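Side-chain contacts in uronate isomerase (Caulobacter crescentus, PDB 2Q01), which interconverts D-glucuronate with D-fructuronate, and D-galacturonate with D-tagaturonate, in the bacterial breakdown of uronic acids: residues 16-19 against 20-23; 361-364 against 365-368. All blocks are in the same frame, centred on the assembly; numbering follows the deposited sequence.

Contact 1. Residues 16-19 against 20-23; sequences PSDP and ATRS
D18 and R22 make the first turn of helix 19-30, R22 N giving a nearly straight bond to D18 O (2.8 Å, 170°), and S23 N bonds P19 O one residue on. D18 sits at the N-cap, with P19 as the first helical residue. The CG of D18 is anti to the backbone N (chi1 178°), which swings the carboxylate back over the start of the helix. There OD2 takes two bonds from T21: one from the backbone N at 3.1 Å, the other from OG1 at 2.7 Å. Both donors come to the anti side of the oxygen but from opposite faces of the carboxylate plane. The second oxygen, OD1, is joined through a water to A20 N, another amide of the first turn. T21 turns its methyl CG2 onto P16 CG, 3.7 Å away, and both residues also lean on helix 425-445. R22 reaches back to the loop: NE meets P16 O at 2.8 Å, 23° out of the guanidinium plane, with the chain bent at chi3. Its two terminal nitrogens go further, NH2 to F15 O and to A445 O of the second subunit, NH1 to H447 of that same subunit. With alanine in place of R22, the carbonyls of F15 and P16 would probably lose these donors, and the bonds to A445 and H447 of the second subunit would go. S17 OG bonds D18 OD2 of the second subunit, while the OD2 described here receives S17 OG of the third. One carboxylate oxygen thus caps a helix and joins two chains, and this set of donors, together with the helix N terminus, is likely to favour the charged form of D18.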
ATOM      1  N   PRO B  16       9.879  11.844 -16.677  1.00 36.79           N
ATOM      2  CA  PRO B  16       8.447  12.110 -16.858  1.00 35.90           C
ATOM      3  C   PRO B  16       8.179  12.794 -18.195  1.00 42.15           C
ATOM      4  O   PRO B  16       9.080  13.411 -18.762  1.00 43.32           O
ATOM      5  CB  PRO B  16       8.120  13.075 -15.712  1.00 42.34           C
ATOM      6  CG  PRO B  16       9.218  12.902 -14.728  1.00 45.95           C
ATOM      7  CD  PRO B  16      10.428  12.610 -15.543  1.00 35.45           C
ATOM      8  N   SER B  17       6.956  12.675 -18.702  1.00 47.24           N
ATOM      9  CA  SER B  17       6.631  13.239 -20.011  1.00 47.74           C
ATOM     10  C   SER B  17       6.500  14.764 -19.989  1.00 49.32           C
ATOM     11  O   SER B  17       6.811  15.427 -20.986  1.00 56.28           O
ATOM     12  CB  SER B  17       5.365  12.607 -20.576  1.00 46.60           C
ATOM     13  OG  SER B  17       5.159  13.018 -21.918  1.00 45.33           O
ATOM     14  N   ASP B  18       6.045  15.297 -18.853  1.00 45.28           N
ATOM     15  CA  ASP B  18       5.936  16.737 -18.632  1.00 43.40           C
ATOM     16  C   ASP B  18       7.267  17.443 -18.873  1.00 50.11           C
ATOM     17  O   ASP B  18       8.228  17.210 -18.132  1.00 43.06           O
ATOM     18  CB  ASP B  18       5.460  17.028 -17.213  1.00 46.38           C
ATOM     19  CG  ASP B  18       5.390  18.514 -16.924  1.00 61.43           C
ATOM     20  OD1 ASP B  18       4.387  19.150 -17.324  1.00 67.49           O
ATOM     21  OD2 ASP B  18       6.344  19.044 -16.304  1.00 43.56           O
ATOM     22  N   PRO B  19       7.310  18.326 -19.893  1.00 48.86           N
ATOM     23  CA  PRO B  19       8.548  18.864 -20.463  1.00 42.30           C
ATOM     24  C   PRO B  19       9.373  19.709 -19.501  1.00 37.07           C
ATOM     25  O   PRO B  19      10.600  19.689 -19.585  1.00 41.50           O
ATOM     26  CB  PRO B  19       8.061  19.714 -21.644  1.00 42.15           C
ATOM     27  CG  PRO B  19       6.642  19.283 -21.891  1.00 45.23           C
ATOM     28  CD  PRO B  19       6.120  18.883 -20.560  1.00 51.58           C
ATOM     29  N   ALA B  20       8.713  20.441 -18.604  1.00 31.22           N
ATOM     30  CA  ALA B  20       9.420  21.208 -17.570  1.00 38.37           C
ATOM     31  C   ALA B  20      10.123  20.292 -16.565  1.00 45.55           C
ATOM     32  O   ALA B  20      11.270  20.549 -16.184  1.00 51.62           O
ATOM     33  CB  ALA B  20       8.471  22.159 -16.851  1.00 43.54           C
ATOM     34  N   THR B  21       9.429  19.231 -16.149  1.00 41.05           N
ATOM     35  CA  THR B  21       9.981  18.231 -15.235  1.00 37.81           C
ATOM     36  C   THR B  21      11.087  17.425 -15.921  1.00 41.20           C
ATOM     37  O   THR B  21      12.180  17.263 -15.369  1.00 34.28           O
ATOM     38  CB  THR B  21       8.881  17.298 -14.685  1.00 40.63           C
ATOM     39  OG1 THR B  21       7.796  18.086 -14.184  1.00 47.67           O
ATOM     40  CG2 THR B  21       9.414  16.440 -13.552  1.00 44.95           C
ATOM     41  N   ARG B  22      10.803  16.966 -17.140  1.00 31.20           N
ATOM     42  CA  ARG B  22      11.743  16.202 -17.959  1.00 24.87           C
ATOM     43  C   ARG B  22      13.081  16.899 -18.151  1.00 27.71           C
ATOM     44  O   ARG B  22      14.133  16.254 -18.109  1.00 37.92           O
ATOM     45  CB  ARG B  22      11.102  15.887 -19.320  1.00 32.77           C
ATOM     46  CG  ARG B  22      12.017  15.247 -20.358  1.00 18.07           C
ATOM     47  CD  ARG B  22      11.212  14.650 -21.501  1.00 23.76           C
ATOM     48  NE  ARG B  22      10.594  13.390 -21.103  1.00 31.41           N
ATOM     49  CZ  ARG B  22      10.262  12.408 -21.937  1.00 40.10           C
ATOM     50  NH1 ARG B  22      10.485  12.525 -23.241  1.00 39.62           N
ATOM     51  NH2 ARG B  22       9.709  11.299 -21.461  1.00 35.01           N
ATOM     52  N   SER B  23      13.042  18.218 -18.335  1.00 27.98           N
ATOM     53  CA  SER B  23      14.256  18.982 -18.582  0.50 23.96           C
ATOM     54  C   SER B  23      15.086  19.204 -17.325  1.00 30.87           C
ATOM     55  O   SER B  23      16.310  19.305 -17.408  1.00 42.87           O
ATOM     56  CB  SER B  23      13.947  20.310 -19.258  0.50 28.06           C
ATOM     57  OG  SER B  23      15.127  20.816 -19.850  0.50 43.03           O
TER
HETATM   58  O   HOH W   1       5.704  21.643 -18.577  1.00 50.40           O

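Contact 2. Residues 361-364 against 365-368; sequences TLDE and TTYS
The Y367 ring carries E364 CA over one face, a CH-pi contact 4.1 Å from the centroid and displaced toward the rim, while a water lies in the ring plane at its edge. T361 CG2 comes in obliquely, 3.5 Å from Y367 CE1. The E364 carboxylate stands almost perpendicular to the ring (84°), and the in-plane water links the two, accepting from Y367 OH and donating to E364 OE1. R398 forms a salt bridge to OE1, and S368 of the second subunit bonds OE2. D363 O is gripped twice by T366: by N at 3.1 Å, from above the carbonyl plane, and by OG1 at 2.7 Å, nearly in line with the C=O bond. T366 OG1 lies between its own N and carbonyl carbon (chi1 62°), which turns it back to that oxygen. T365 OG1 meets D363 OD1 at 2.8 Å from above the carboxylate plane; R369 of the second subunit pairs with the same oxygen. T361 OG1 accepts from D363 N in an ST turn and is also hydrogen-bonded to Y338 OH. This and a type I turn from D363 to T366 build a beta-alpha loop of the TIM-barrel fold, carrying strand 357-359 into helix 366-375.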
ATOM      1  N   THR B 361      13.328  -4.368   2.567  1.00 35.01           N
ATOM      2  CA  THR B 361      12.018  -4.989   2.647  1.00 28.72           C
ATOM      3  C   THR B 361      11.558  -5.553   1.298  1.00 37.52           C
ATOM      4  O   THR B 361      12.013  -5.123   0.237  1.00 37.98           O
ATOM      5  CB  THR B 361      10.957  -4.020   3.237  1.00 37.26           C
ATOM      6  OG1 THR B 361       9.921  -4.773   3.878  1.00 46.75           O
ATOM      7  CG2 THR B 361      10.348  -3.127   2.174  1.00 28.31           C
ATOM      8  N   LEU B 362      10.675  -6.541   1.370  1.00 34.89           N
ATOM      9  CA  LEU B 362       9.970  -7.083   0.219  1.00 31.58           C
ATOM     10  C   LEU B 362       8.504  -6.673   0.332  1.00 36.58           C
ATOM     11  O   LEU B 362       7.692  -6.924  -0.560  1.00 29.93           O
ATOM     12  CB  LEU B 362      10.101  -8.604   0.211  1.00 34.66           C
ATOM     13  CG  LEU B 362      10.907  -9.323  -0.874  1.00 34.43           C
ATOM     14  CD1 LEU B 362      11.820  -8.401  -1.634  1.00 30.22           C
ATOM     15  CD2 LEU B 362      11.672 -10.520  -0.299  1.00 30.82           C
ATOM     16  N   ASP B 363       8.192  -6.020   1.446  1.00 36.01           N
ATOM     17  CA  ASP B 363       6.853  -5.572   1.762  1.00 38.17           C
ATOM     18  C   ASP B 363       6.804  -4.041   1.718  1.00 45.04           C
ATOM     19  O   ASP B 363       7.105  -3.375   2.718  1.00 46.15           O
ATOM     20  CB  ASP B 363       6.471  -6.096   3.153  1.00 40.08           C
ATOM     21  CG  ASP B 363       4.991  -5.968   3.449  1.00 41.20           C
ATOM     22  OD1 ASP B 363       4.206  -5.618   2.541  1.00 57.17           O
ATOM     23  OD2 ASP B 363       4.611  -6.223   4.610  1.00 44.91           O
ATOM     24  N   GLU B 364       6.403  -3.503   0.562  1.00 38.03           N
ATOM     25  CA  GLU B 364       6.332  -2.052   0.299  1.00 34.76           C
ATOM     26  C   GLU B 364       5.449  -1.268   1.259  1.00 36.69           C
ATOM     27  O   GLU B 364       5.593  -0.046   1.394  1.00 48.61           O
ATOM     28  CB  GLU B 364       5.822  -1.783  -1.117  1.00 32.61           C
ATOM     29  CG  GLU B 364       6.803  -2.088  -2.221  1.00 47.79           C
ATOM     30  CD  GLU B 364       6.287  -1.646  -3.579  1.00 67.00           C
ATOM     31  OE1 GLU B 364       6.881  -0.715  -4.165  1.00 70.85           O
ATOM     32  OE2 GLU B 364       5.279  -2.217  -4.053  1.00 58.16           O
ATOM     33  N   THR B 365       4.536  -1.973   1.919  1.00 31.55           N
ATOM     34  CA  THR B 365       3.590  -1.365   2.854  1.00 36.61           C
ATOM     35  C   THR B 365       4.248  -0.885   4.154  1.00 34.81           C
ATOM     36  O   THR B 365       3.671  -0.078   4.887  1.00 43.45           O
ATOM     37  CB  THR B 365       2.430  -2.324   3.144  1.00 36.45           C
ATOM     38  OG1 THR B 365       2.914  -3.477   3.842  1.00 42.93           O
ATOM     39  CG2 THR B 365       1.797  -2.775   1.832  1.00 43.99           C
ATOM     40  N   THR B 366       5.461  -1.370   4.411  1.00 32.12           N
ATOM     41  CA  THR B 366       6.221  -1.013   5.604  1.00 37.40           C
ATOM     42  C   THR B 366       7.062   0.250   5.428  1.00 41.95           C
ATOM     43  O   THR B 366       7.668   0.717   6.397  1.00 44.12           O
ATOM     44  CB  THR B 366       7.163  -2.158   6.051  1.00 35.88           C
ATOM     45  OG1 THR B 366       8.119  -2.427   5.020  1.00 52.11           O
ATOM     46  CG2 THR B 366       6.385  -3.423   6.362  1.00 35.08           C
ATOM     47  N   TYR B 367       7.106   0.795   4.207  1.00 46.54           N
ATOM     48  CA  TYR B 367       7.905   1.994   3.907  1.00 42.86           C
ATOM     49  C   TYR B 367       7.481   3.187   4.745  1.00 35.73           C
ATOM     50  O   TYR B 367       8.252   3.703   5.550  1.00 35.54           O
ATOM     51  CB  TYR B 367       7.819   2.385   2.425  1.00 35.99           C
ATOM     52  CG  TYR B 367       8.620   1.530   1.483  1.00 37.36           C
ATOM     53  CD1 TYR B 367       9.798   0.903   1.893  1.00 39.97           C
ATOM     54  CD2 TYR B 367       8.214   1.369   0.157  1.00 41.14           C
ATOM     55  CE1 TYR B 367      10.540   0.119   1.012  1.00 37.58           C
ATOM     56  CE2 TYR B 367       8.942   0.589  -0.727  1.00 20.53           C
ATOM     57  CZ  TYR B 367      10.103  -0.038  -0.299  1.00 38.77           C
ATOM     58  OH  TYR B 367      10.828  -0.818  -1.180  1.00 37.59           O
ATOM     59  N   SER B 368       6.243   3.612   4.552  1.00 38.66           N
ATOM     60  CA  SER B 368       5.735   4.787   5.227  1.00 43.15           C
ATOM     61  C   SER B 368       5.326   4.429   6.641  1.00 38.12           C
ATOM     62  O   SER B 368       5.382   5.273   7.534  1.00 50.92           O
ATOM     63  CB  SER B 368       4.544   5.359   4.465  1.00 44.06           C
ATOM     64  OG  SER B 368       3.514   4.390   4.364  1.00 58.65           O
TER
HETATM   65  O   HOH W   2      11.765  -3.197  -1.471  1.00 54.29           O
HETATM   66  O   HOH W   3       9.365  -0.350  -3.555  1.00 39.85           O
HETATM   67  O   HOH W   4       4.441   2.088   2.539  1.00 48.93           O

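Overall arrangement
From the N terminus, the chain meets contact 1 first, where the loop ahead of helix 19-30 folds back on that helix's opening turn and rests against helix 425-445 from far later in the sequence. Contact 2 follows more than 300 residues on, bending the chain from strand 357-359 into helix 366-375, the start of the crossover to the parallel strand 381-383. The two lie in series, neither nested nor crossing, with centres 28 Å apart and nearest atoms about 17 Å apart. Contact 1 is at the surface and contact 2 is buried, yet both reach the second and third subunits, so each local turn also fastens the trimer.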